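Local coordinates for putative sugar binding protein (Bacteroides vulgatus ATCC 8482, PDB 3KEZ) that probably binds sugars or related nutrients at the bacterial outer membrane, as a calcium-containing member of the SusD family, at residues A[194-199]-A[227-232]; A[210-215]-A[344-349]; A[220-225]-A[338-343]. One frame throughout, in Å; residues are numbered along the deposited sequence. Where two conformers were deposited one is given.

Interaction 1: residues A[194-199]-A[227-232]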
loop_
_atom_site.group_PDB
_atom_site.type_symbol
_atom_site.label_atom_id
_atom_site.label_comp_id
_atom_site.label_asym_id
_atom_site.label_seq_id
_atom_site.Cartn_x
_atom_site.Cartn_y
_atom_site.Cartn_z
ATOM N N ASN A 194 10.289 -4.944 8.866
ATOM C CA ASN A 194 11.273 -6.046 9.010
ATOM C C ASN A 194 11.605 -6.731 7.678
ATOM O O ASN A 194 11.140 -6.296 6.618
ATOM C CB ASN A 194 10.908 -7.029 10.153
ATOM C CG ASN A 194 9.859 -7.995 9.774
ATOM O OD1 ASN A 194 9.477 -8.049 8.627
ATOM N ND2 ASN A 194 9.399 -8.818 10.741
ATOM N N ARG A 195 12.471 -7.749 7.706
ATOM C CA ARG A 195 12.925 -8.333 6.449
ATOM C C ARG A 195 11.767 -8.820 5.553
ATOM O O ARG A 195 11.755 -8.595 4.320
ATOM C CB ARG A 195 13.908 -9.473 6.693
ATOM C CG ARG A 195 14.584 -9.956 5.420
ATOM C CD ARG A 195 15.583 -11.074 5.714
ATOM N NE ARG A 195 16.511 -10.669 6.755
ATOM C CZ ARG A 195 17.170 -11.502 7.559
ATOM N NH1 ARG A 195 17.015 -12.819 7.448
ATOM N NH2 ARG A 195 17.975 -11.015 8.497
ATOM N N TRP A 196 10.798 -9.490 6.159
ATOM C CA TRP A 196 9.722 -10.127 5.405
ATOM C C TRP A 196 8.764 -9.096 4.800
ATOM O O TRP A 196 8.338 -9.234 3.653
ATOM C CB TRP A 196 8.992 -11.171 6.264
ATOM C CG TRP A 196 9.919 -11.917 7.162
ATOM C CD1 TRP A 196 9.860 -11.966 8.515
ATOM C CD2 TRP A 196 11.094 -12.669 6.784
ATOM N NE1 TRP A 196 10.912 -12.722 9.014
ATOM C CE2 TRP A 196 11.669 -13.167 7.967
ATOM C CE3 TRP A 196 11.706 -12.964 5.562
ATOM C CZ2 TRP A 196 12.821 -13.950 7.969
ATOM C CZ3 TRP A 196 12.869 -13.727 5.568
ATOM C CH2 TRP A 196 13.397 -14.225 6.757
ATOM N N ALA A 197 8.455 -8.039 5.552
ATOM C CA ALA A 197 7.713 -6.892 4.997
ATOM C C ALA A 197 8.448 -6.317 3.789
ATOM O O ALA A 197 7.859 -6.156 2.716
ATOM C CB ALA A 197 7.519 -5.766 6.068
ATOM N N ALA A 198 9.733 -6.032 3.937
ATOM C CA ALA A 198 10.500 -5.441 2.800
ATOM C C ALA A 198 10.559 -6.387 1.580
ATOM O O ALA A 198 10.417 -5.933 0.461
ATOM C CB ALA A 198 11.912 -4.999 3.207
HETATM N N MSE A 199 10.721 -7.686 1.803
HETATM C CA MSE A 199 10.725 -8.653 0.691
HETATM C C MSE A 199 9.357 -8.688 -0.019
HETATM O O MSE A 199 9.272 -8.803 -1.238
HETATM C CB MSE A 199 11.091 -10.045 1.159
HETATM C CG MSE A 199 12.481 -10.255 1.507
HETATM SE SE MSE A 199 12.817 -12.160 1.760
HETATM C CE MSE A 199 14.748 -12.065 2.102
ATOM N N GLU A 227 6.964 -17.335 7.740
ATOM C CA GLU A 227 6.353 -18.505 8.396
ATOM C C GLU A 227 7.345 -19.217 9.351
ATOM O O GLU A 227 6.939 -19.655 10.424
ATOM C CB GLU A 227 5.663 -19.430 7.381
ATOM C CG GLU A 227 4.464 -18.689 6.674
ATOM C CD GLU A 227 3.724 -19.521 5.673
ATOM O OE1 GLU A 227 4.188 -20.656 5.385
ATOM O OE2 GLU A 227 2.655 -19.059 5.198
ATOM N N LYS A 228 8.636 -19.298 9.012
ATOM C CA LYS A 228 9.618 -19.809 10.006
ATOM C C LYS A 228 9.622 -18.947 11.270
ATOM O O LYS A 228 9.867 -19.421 12.358
ATOM C CB LYS A 228 11.048 -19.792 9.474
ATOM C CG LYS A 228 11.406 -20.864 8.470
ATOM C CD LYS A 228 12.932 -20.980 8.238
ATOM C CE LYS A 228 13.221 -21.854 7.001
ATOM N NZ LYS A 228 14.288 -22.887 7.240
ATOM N N GLU A 229 9.393 -17.661 11.099
ATOM C CA GLU A 229 9.341 -16.728 12.214
ATOM C C GLU A 229 8.026 -16.827 13.024
ATOM O O GLU A 229 7.947 -16.288 14.132
ATOM C CB GLU A 229 9.607 -15.316 11.685
ATOM C CG GLU A 229 10.145 -14.364 12.688
ATOM C CD GLU A 229 11.463 -14.817 13.270
ATOM O OE1 GLU A 229 12.190 -15.553 12.567
ATOM O OE2 GLU A 229 11.759 -14.439 14.428
ATOM N N GLY A 230 7.022 -17.544 12.508
ATOM C CA GLY A 230 5.762 -17.795 13.219
ATOM C C GLY A 230 4.568 -16.997 12.731
ATOM O O GLY A 230 3.455 -17.089 13.275
ATOM N N TYR A 231 4.776 -16.190 11.698
ATOM C CA TYR A 231 3.654 -15.554 11.043
ATOM C C TYR A 231 2.877 -16.638 10.293
ATOM O O TYR A 231 3.417 -17.638 9.868
ATOM C CB TYR A 231 4.129 -14.487 10.066
ATOM C CG TYR A 231 4.887 -13.295 10.625
ATOM C CD1 TYR A 231 6.278 -13.322 10.735
ATOM C CD2 TYR A 231 4.231 -12.106 10.960
ATOM C CE1 TYR A 231 7.004 -12.206 11.188
ATOM C CE2 TYR A 231 4.951 -10.978 11.421
ATOM C CZ TYR A 231 6.329 -11.035 11.519
ATOM O OH TYR A 231 7.046 -9.959 11.956
ATOM N N ALA A 232 1.578 -16.461 10.169
ATOM C CA ALA A 232 0.777 -17.426 9.465
ATOM C C ALA A 232 -0.437 -16.674 8.972
ATOM O O ALA A 232 -0.898 -15.725 9.616
ATOM C CB ALA A 232 0.405 -18.625 10.390
#
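The side-chain oxygen of Asn-194, the residue whose amide also reaches Tyr-231, is gripped by two backbone N-H groups. Asn-194 sits at the N-cap of helix 195-209. Ala-197 N donates to Asn-194 OD1 at 3.2 Å, almost straight at 176° and close to the line of the side-chain C=O bond. Trp-196 N reaches the same OD1 at 3.1 Å, but this second bond is bent and weak. The cap depends on the first torsion: chi1 of 79° sets CG between the backbone N and the carbonyl carbon, folding the amide back over the first turn. OD1 thereby faces the helix, and ND2 points away from the helix start, toward Tyr-231. Asn-194 ND2 lies 2.9 Å from Tyr-231 OH, a weak hydrogen bond with a poor angle. The amide and phenol planes stand nearly perpendicular, at 87°. A firmer partner for ND2 is the carbonyl oxygen of Asp-187. Trp-196 fills in beside this polar link. Its CD1 touches Tyr-231 CE1 at 3.9 Å, and its NE1 lies 3.9 Å from Glu-229 CB. That indole N-H is spent on the carbonyl oxygen of Gly-186. On the other segment, Gly-230 ends the last turn of helix 212-229 in a Schellman motif, with positive phi, and Tyr-231 follows directly. With an alanine here instead of Asn-194, the first turn of the helix would probably lose its side-chain cap, and Tyr-231 OH and the Asp-187 carbonyl their amide partner. The contact thus joins the start of one helix to the exit of the next. One amide serves both ends: its oxygen fixes the helix start, while its nitrogen makes only a weak link across, with apolar contact from the indole alongside.

Interaction 2: residues A[210-215]-A[344-349]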
loop_
_atom_site.group_PDB
_atom_site.type_symbol
_atom_site.label_atom_id
_atom_site.label_comp_id
_atom_site.label_asym_id
_atom_site.label_seq_id
_atom_site.Cartn_x
_atom_site.Cartn_y
_atom_site.Cartn_z
ATOM N N GLY A 210 7.289 -5.749 -14.230
ATOM C CA GLY A 210 7.324 -6.902 -15.129
ATOM C C GLY A 210 8.507 -7.820 -14.948
ATOM O O GLY A 210 8.823 -8.587 -15.856
ATOM N N GLU A 211 9.176 -7.744 -13.797
ATOM C CA GLU A 211 10.313 -8.645 -13.490
ATOM C C GLU A 211 9.808 -9.850 -12.693
ATOM O O GLU A 211 10.029 -9.956 -11.491
ATOM C CB GLU A 211 11.417 -7.872 -12.750
ATOM C CG GLU A 211 11.975 -6.774 -13.688
ATOM C CD GLU A 211 13.412 -6.372 -13.454
ATOM O OE1 GLU A 211 13.881 -6.284 -12.299
ATOM O OE2 GLU A 211 14.077 -6.097 -14.474
ATOM N N TYR A 212 9.123 -10.752 -13.397
ATOM C CA TYR A 212 8.363 -11.811 -12.754
ATOM C C TYR A 212 9.184 -12.852 -12.061
ATOM O O TYR A 212 8.777 -13.316 -11.003
ATOM C CB TYR A 212 7.415 -12.461 -13.740
ATOM C CG TYR A 212 6.432 -11.454 -14.210
ATOM C CD1 TYR A 212 5.493 -10.916 -13.329
ATOM C CD2 TYR A 212 6.444 -11.002 -15.517
ATOM C CE1 TYR A 212 4.610 -9.981 -13.737
ATOM C CE2 TYR A 212 5.542 -10.058 -15.941
ATOM C CZ TYR A 212 4.634 -9.554 -15.057
ATOM O OH TYR A 212 3.779 -8.577 -15.485
ATOM N N ASN A 213 10.324 -13.228 -12.639
ATOM C CA ASN A 213 11.228 -14.154 -11.923
ATOM C C ASN A 213 11.675 -13.629 -10.571
ATOM O O ASN A 213 11.736 -14.376 -9.594
ATOM C CB ASN A 213 12.448 -14.493 -12.745
ATOM C CG ASN A 213 12.103 -15.150 -14.056
ATOM O OD1 ASN A 213 11.258 -16.061 -14.123
ATOM N ND2 ASN A 213 12.780 -14.720 -15.107
ATOM N N GLU A 214 12.059 -12.358 -10.540
ATOM C CA GLU A 214 12.524 -11.708 -9.333
ATOM C C GLU A 214 11.327 -11.486 -8.371
ATOM O O GLU A 214 11.462 -11.672 -7.149
ATOM C CB GLU A 214 13.183 -10.366 -9.706
ATOM C CG GLU A 214 14.482 -10.507 -10.525
ATOM C CD GLU A 214 14.295 -10.640 -12.060
ATOM O OE1 GLU A 214 13.150 -10.761 -12.600
ATOM O OE2 GLU A 214 15.342 -10.648 -12.755
ATOM N N ALA A 215 10.167 -11.096 -8.907
ATOM C CA ALA A 215 8.960 -11.016 -8.088
ATOM C C ALA A 215 8.719 -12.372 -7.374
ATOM O O ALA A 215 8.461 -12.416 -6.175
ATOM C CB ALA A 215 7.769 -10.666 -8.897
ATOM N N ALA A 344 3.271 -14.158 -5.276
ATOM C CA ALA A 344 3.848 -15.402 -5.774
ATOM C C ALA A 344 2.945 -16.060 -6.809
ATOM O O ALA A 344 3.426 -16.521 -7.834
ATOM C CB ALA A 344 4.149 -16.385 -4.628
ATOM N N ALA A 345 1.626 -16.006 -6.585
ATOM C CA ALA A 345 0.667 -16.582 -7.526
ATOM C C ALA A 345 0.715 -15.885 -8.874
ATOM O O ALA A 345 0.807 -16.543 -9.915
ATOM C CB ALA A 345 -0.733 -16.555 -6.959
ATOM N N GLU A 346 0.698 -14.562 -8.845
ATOM C CA GLU A 346 0.790 -13.762 -10.057
ATOM C C GLU A 346 2.099 -14.019 -10.828
ATOM O O GLU A 346 2.080 -14.315 -12.024
ATOM C CB GLU A 346 0.613 -12.271 -9.749
ATOM C CG GLU A 346 0.678 -11.403 -10.996
ATOM C CD GLU A 346 0.465 -9.895 -10.741
ATOM O OE1 GLU A 346 -0.177 -9.492 -9.750
ATOM O OE2 GLU A 346 0.955 -9.102 -11.569
ATOM N N ALA A 347 3.221 -13.979 -10.117
ATOM C CA ALA A 347 4.528 -14.203 -10.737
ATOM C C ALA A 347 4.652 -15.633 -11.290
ATOM O O ALA A 347 5.279 -15.832 -12.321
ATOM C CB ALA A 347 5.657 -13.916 -9.740
ATOM N N ALA A 348 4.055 -16.614 -10.607
ATOM C CA ALA A 348 4.010 -17.985 -11.108
ATOM C C ALA A 348 3.249 -18.060 -12.443
ATOM O O ALA A 348 3.732 -18.688 -13.409
ATOM C CB ALA A 348 3.376 -18.926 -10.079
ATOM N N VAL A 349 2.090 -17.415 -12.503
ATOM C CA VAL A 349 1.292 -17.398 -13.733
ATOM C C VAL A 349 2.116 -16.776 -14.838
ATOM O O VAL A 349 2.244 -17.335 -15.937
ATOM C CB VAL A 349 0.000 -16.586 -13.558
ATOM C CG1 VAL A 349 -0.644 -16.280 -14.983
ATOM C CG2 VAL A 349 -0.975 -17.369 -12.665
HETATM O O HOH W 1 1.330 -8.955 -14.068
#
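Extended torsions in Glu-346 (chi1 -179°, chi2 178°) carry its carboxylate out beside the ring of Tyr-212. Tyr-212 has its CG anti to the carbonyl carbon (chi1 -63°), which turns the phenol toward helix 337-350. Glu-346 OE2 lies at the ring edge, near the ring plane, 4.3 Å from Tyr-212 CE1. A water joins the two polar ends. It accepts from Tyr-212 OH at 2.9 Å and donates to Glu-346 OE2 at a short 2.5 Å. The same OE2 forms a salt bridge with Arg-404, so the carboxylate has a positive partner as well as the water. The backbones come very close here: Tyr-212 CA and Ala-347 CA are 4.9 Å apart. At this spacing a methyl side chain is easily accommodated. Ala-347 CB lies 3.4 Å from Tyr-212 O; it also meets Ala-215 CB, one turn on from Tyr-212, at 4.0 Å. Leu-207 of helix 195-209 covers Tyr-212 and Ala-215. Helix 381-392 packs on Glu-346, and helix 354-368 lies against Ala-345 and Ala-348. The start of helix 212-229 thus meets helix 337-350 with helices 195-209, 354-368 and 381-392 around them, consistent with the TPR-like helical part of SusD proteins.

Interaction 3: residues A[220-225]-A[338-343]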
loop_
_atom_site.group_PDB
_atom_site.type_symbol
_atom_site.label_atom_id
_atom_site.label_comp_id
_atom_site.label_asym_id
_atom_site.label_seq_id
_atom_site.Cartn_x
_atom_site.Cartn_y
_atom_site.Cartn_z
ATOM N N GLU A 220 8.231 -15.807 -2.632
ATOM C CA GLU A 220 8.407 -17.129 -2.074
ATOM C C GLU A 220 9.312 -17.101 -0.840
ATOM O O GLU A 220 9.045 -17.794 0.123
ATOM C CB GLU A 220 8.967 -18.134 -3.106
ATOM C CG GLU A 220 7.960 -18.502 -4.162
ATOM C CD GLU A 220 8.323 -19.804 -4.923
ATOM O OE1 GLU A 220 9.093 -19.730 -5.899
ATOM O OE2 GLU A 220 7.776 -20.880 -4.592
ATOM N N ASN A 221 10.383 -16.326 -0.886
ATOM C CA ASN A 221 11.295 -16.228 0.257
ATOM C C ASN A 221 10.672 -15.438 1.406
ATOM O O ASN A 221 10.892 -15.769 2.570
ATOM C CB ASN A 221 12.643 -15.630 -0.180
ATOM C CG ASN A 221 13.450 -16.602 -1.045
ATOM O OD1 ASN A 221 13.385 -17.819 -0.865
ATOM N ND2 ASN A 221 14.237 -16.069 -1.937
ATOM N N ALA A 222 9.858 -14.434 1.075
ATOM C CA ALA A 222 9.134 -13.663 2.101
ATOM C C ALA A 222 8.241 -14.606 2.906
ATOM O O ALA A 222 8.174 -14.522 4.152
ATOM C CB ALA A 222 8.293 -12.582 1.481
ATOM N N ILE A 223 7.559 -15.497 2.202
ATOM C CA ILE A 223 6.654 -16.469 2.839
ATOM C C ILE A 223 7.412 -17.452 3.718
ATOM O O ILE A 223 7.037 -17.659 4.872
ATOM C CB ILE A 223 5.778 -17.255 1.795
ATOM C CG1 ILE A 223 4.790 -16.325 1.075
ATOM C CG2 ILE A 223 5.014 -18.441 2.475
ATOM C CD1 ILE A 223 4.304 -16.883 -0.278
ATOM N N LYS A 224 8.457 -18.065 3.162
ATOM C CA LYS A 224 9.222 -19.097 3.870
ATOM C C LYS A 224 9.837 -18.522 5.153
ATOM O O LYS A 224 9.790 -19.159 6.216
ATOM C CB LYS A 224 10.302 -19.715 2.959
ATOM C CG LYS A 224 11.384 -20.534 3.681
ATOM C CD LYS A 224 12.199 -21.395 2.725
ATOM C CE LYS A 224 13.390 -22.051 3.440
ATOM N NZ LYS A 224 14.022 -23.113 2.602
ATOM N N GLY A 225 10.414 -17.335 5.041
ATOM C CA GLY A 225 11.010 -16.656 6.190
ATOM C C GLY A 225 10.015 -16.209 7.250
ATOM O O GLY A 225 10.233 -16.437 8.445
ATOM N N SER A 338 -0.716 -12.405 3.270
ATOM C CA SER A 338 -1.647 -12.729 2.188
ATOM C C SER A 338 -1.187 -12.128 0.857
ATOM O O SER A 338 -1.344 -12.761 -0.173
ATOM C CB SER A 338 -3.088 -12.254 2.508
ATOM O OG SER A 338 -3.726 -12.994 3.527
ATOM N N GLU A 339 -0.624 -10.907 0.881
ATOM C CA GLU A 339 -0.110 -10.290 -0.340
ATOM C C GLU A 339 1.120 -11.052 -0.875
ATOM O O GLU A 339 1.236 -11.215 -2.106
ATOM C CB GLU A 339 0.203 -8.783 -0.221
ATOM C CG GLU A 339 0.573 -8.154 -1.603
ATOM C CD GLU A 339 1.295 -6.839 -1.533
ATOM O OE1 GLU A 339 1.356 -6.254 -0.435
ATOM O OE2 GLU A 339 1.774 -6.344 -2.600
ATOM N N ALA A 340 2.026 -11.516 -0.013
ATOM C CA ALA A 340 3.133 -12.329 -0.531
ATOM C C ALA A 340 2.583 -13.528 -1.276
ATOM O O ALA A 340 3.082 -13.823 -2.359
ATOM C CB ALA A 340 4.154 -12.753 0.526
ATOM N N TYR A 341 1.547 -14.189 -0.751
ATOM C CA TYR A 341 0.948 -15.335 -1.461
ATOM C C TYR A 341 0.414 -14.928 -2.847
ATOM O O TYR A 341 0.652 -15.617 -3.822
ATOM C CB TYR A 341 -0.165 -15.993 -0.653
ATOM C CG TYR A 341 0.333 -17.028 0.312
ATOM C CD1 TYR A 341 0.894 -16.649 1.535
ATOM C CD2 TYR A 341 0.206 -18.375 0.036
ATOM C CE1 TYR A 341 1.396 -17.608 2.415
ATOM C CE2 TYR A 341 0.661 -19.335 0.909
ATOM C CZ TYR A 341 1.269 -18.947 2.095
ATOM O OH TYR A 341 1.720 -19.895 2.979
ATOM N N LEU A 342 -0.339 -13.829 -2.903
ATOM C CA LEU A 342 -0.907 -13.332 -4.161
ATOM C C LEU A 342 0.152 -12.853 -5.148
ATOM O O LEU A 342 0.001 -13.033 -6.377
ATOM C CB LEU A 342 -1.929 -12.225 -3.899
ATOM C CG LEU A 342 -3.185 -12.653 -3.118
ATOM C CD1 LEU A 342 -3.762 -11.465 -2.337
ATOM C CD2 LEU A 342 -4.209 -13.322 -4.115
ATOM N N ASN A 343 1.212 -12.231 -4.639
ATOM C CA ASN A 343 2.351 -11.881 -5.491
ATOM C C ASN A 343 3.032 -13.111 -6.082
ATOM O O ASN A 343 3.298 -13.129 -7.273
ATOM C CB ASN A 343 3.340 -11.004 -4.702
ATOM C CG ASN A 343 2.761 -9.637 -4.360
ATOM O OD1 ASN A 343 1.634 -9.282 -4.792
ATOM N ND2 ASN A 343 3.529 -8.844 -3.586
#
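Helix 212-229 and helix 337-350 pack against each other as a buried helix pair, and residues 220-225 and 338-343 form one stage of that interface. The axes of these two segments approach to 8.9 Å and run roughly antiparallel, with 144° between their directions. Within 220-225, Ile-223 makes most of the contact, and its branches touch different atoms. CG1 presses on the methyl of Ala-340, at 3.7 Å from Ala-340 CB. CD1, at the end of that branch, lies over one face of the Tyr-341 ring, 4.0 Å from the ring centroid and 15° off the normal, a CH-pi contact. CG2 is anti to the backbone N and runs to the phenol end, 3.6 Å from Tyr-341 OH. The isoleucine therefore spans the length of the ring, from the CG side to the hydroxyl. Ala-222 adds a lighter touch, its CB 4.3 Å from Ala-340 CB. SusD proteins are built on a helical scaffold of tetratricopeptide-repeat type, and close helix pairing of this kind is consistent with it. The nearest CA atoms of the two segments, Ile-223 CA and Ala-340 CA, are 6.4 Å apart, and Ala-340 brings just a methyl group to this place. The hydroxyl of Tyr-341 is hydrogen-bonded to Glu-227 OE2, which holds the far end of the ring to the same helix that carries Ile-223. Away from the apolar seam, Asn-343 ND2 donates to Glu-339 OE2 at 3.2 Å, one turn apart on the helix. The donor comes from above the carboxylate plane, while the oxygen lies near the plane of the amide. Glu-339 OE2 also pairs with Arg-204 and Arg-388, so this buried carboxylate has positive charge close by. Helix 354-368 also packs here, Tyr-360 on Ile-223 and Ile-364 on Tyr-341.

Following the chain from the N terminus, the first segment met is 194-199, at the start of helix 195-209. The chain then turns back along helix 212-229. Interaction 1 closes this almost wholly helical loop of 27 residues. Before it closes, the chain has passed the first segments of interactions 2 and 3, so interaction 1 crosses both. More than a hundred residues later, helix 337-350 returns to helix 212-229. It meets residues 220-225 first and residues 210-215 next, so interaction 3 is nested inside the loop of interaction 2. Those two contacts adjoin in sequence on helix 337-350. Interactions 1 and 3 also touch. Helix 212-229 takes part in all three and joins helix 195-209 to helix 337-350.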